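Local coordinates for pyridoxamine 5'-phosphate oxidase-related, FMN-binding protein (Paracoccus denitrificans, PDB 6VNA), which degrades c-type heme as a noncanonical heme oxygenase, and is built on the split-barrel fold of the pyridoxamine 5'-phosphate oxidase family, at the interface of chains A and B. Residues are numbered along the deposited sequence; one frame, centred on the assembly and turned at random. Chains: chain A/B, Pyridoxamine 5'-phosphate oxidase-related, FMN-binding protein.

The interface of chains A and B. Residues chain A 28, 41-43, 77; chain B 28, 41, 77, 79, 92.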
# COMPACT_ATOMS: atom_id res chain seq x y z
N SER A 28 -1.24 -1.96 3.23
CA SER A 28 -1.57 -1.22 2.00
C SER A 28 -1.43 -2.18 0.82
O SER A 28 -0.33 -2.73 0.64
CB SER A 28 -0.69 -0.01 1.83
OG SER A 28 -0.82 0.86 2.92
N VAL A 41 -4.10 2.10 -4.51
CA VAL A 41 -3.56 1.76 -3.16
C VAL A 41 -4.71 1.83 -2.16
O VAL A 41 -5.28 2.94 -2.01
CB VAL A 41 -2.39 2.67 -2.77
CG1 VAL A 41 -1.63 2.11 -1.59
CG2 VAL A 41 -1.45 2.91 -3.95
N THR A 42 -5.07 0.67 -1.59
CA THR A 42 -6.19 0.51 -0.63
C THR A 42 -5.70 -0.22 0.63
O THR A 42 -4.74 -1.00 0.56
CB THR A 42 -7.37 -0.26 -1.25
OG1 THR A 42 -6.92 -1.56 -1.61
CG2 THR A 42 -7.96 0.40 -2.47
N ARG A 43 -6.37 0.01 1.75
CA ARG A 43 -6.04 -0.63 3.04
C ARG A 43 -6.84 -1.92 3.16
O ARG A 43 -8.05 -1.85 2.94
CB ARG A 43 -6.37 0.30 4.22
CG ARG A 43 -6.02 -0.33 5.56
CD ARG A 43 -6.22 0.64 6.68
NE ARG A 43 -5.09 1.54 6.84
CZ ARG A 43 -5.08 2.61 7.63
NH1 ARG A 43 -6.16 2.93 8.33
NH2 ARG A 43 -3.99 3.35 7.72
N LEU A 77 2.56 -3.17 1.10
CA LEU A 77 3.35 -2.52 2.17
C LEU A 77 2.87 -3.03 3.53
O LEU A 77 1.66 -2.93 3.85
CB LEU A 77 3.17 -1.00 2.13
CG LEU A 77 4.07 -0.23 3.09
CD1 LEU A 77 5.53 -0.66 2.92
CD2 LEU A 77 3.94 1.27 2.86
N SER B 28 0.97 5.95 1.72
CA SER B 28 1.43 4.82 0.87
C SER B 28 1.43 5.30 -0.58
O SER B 28 0.34 5.69 -1.07
CB SER B 28 0.61 3.58 1.05
OG SER B 28 0.57 3.18 2.41
N VAL B 41 4.60 -0.66 -3.57
CA VAL B 41 3.96 0.20 -2.52
C VAL B 41 4.99 0.47 -1.42
O VAL B 41 5.44 -0.50 -0.76
CB VAL B 41 2.68 -0.42 -1.95
CG1 VAL B 41 1.97 0.55 -1.03
CG2 VAL B 41 1.74 -0.85 -3.05
N LEU B 77 -2.43 6.41 -0.97
CA LEU B 77 -3.44 6.09 0.06
C LEU B 77 -3.14 7.00 1.26
O LEU B 77 -1.98 7.04 1.71
CB LEU B 77 -3.35 4.61 0.44
CG LEU B 77 -4.17 4.19 1.66
CD1 LEU B 77 -5.65 4.38 1.40
CD2 LEU B 77 -3.90 2.74 2.04
N ALA B 79 -4.57 7.83 5.06
CA ALA B 79 -5.38 7.42 6.23
C ALA B 79 -5.00 8.29 7.43
O ALA B 79 -5.95 8.90 7.97
CB ALA B 79 -5.19 5.95 6.50
N ARG B 92 -10.44 7.01 4.75
CA ARG B 92 -9.23 7.00 3.90
C ARG B 92 -9.59 7.34 2.46
O ARG B 92 -10.74 7.24 2.06
CB ARG B 92 -8.54 5.64 3.95
CG ARG B 92 -9.51 4.47 3.98
CD ARG B 92 -8.79 3.25 4.52
NE ARG B 92 -9.64 2.12 4.22
CZ ARG B 92 -10.62 1.67 4.99
NH1 ARG B 92 -10.88 2.21 6.17
NH2 ARG B 92 -11.32 0.62 4.60
O HOH W 1 -8.92 1.77 1.51
O HOH W 2 -10.23 -0.38 2.06
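A:Val41 and A:Arg43, in strand 39-48, meet B:Leu77 of strand 73-78 with extended backbones on both sides (phi/psi -122/125 at B:Leu77), part of the two-fold interface of the assembly, probably the dimer typical of this split-barrel family. Next to the axis the two Ser28 residues meet tip to tip: A:Ser28 OG lies 2.8 Å from B:Ser28 OG, a hydrogen bond in which either hydroxyl could be the donor. Apolar groups flank this polar pair. A:Val41 CG1, anti to the backbone N, packs 3.7 Å from B:Leu77 CB, and its twin B:Val41 CG1 reaches A:Leu77 CB in the same way; the two CG1 methyls approach to 4.0 Å. B:Leu77 branches over the chain A strand, CD1 against the carbonyl O of A:Val41 and CD2 at 3.7 Å from both A:Arg43 N and A:Ser28 OG. An alanine in place of B:Leu77 lacks both branches and would probably open a gap beside A:Arg43 N and thin the apolar packing on the A:Ser28 side. Farther out, A:Arg43 bends at chi3 (-83°), which brings its guanidinium carbon CZ 3.5 Å from the B:Ala79 methyl CB. The B:Arg92 guanidinium instead meets two waters at its edge, in plane. Water 1 joins B:Arg92 NE to A:Arg43 N, while water 2 lies 2.9 Å from B:Arg92 NH2 and 2.8 Å from the carbonyl O of A:Arg43.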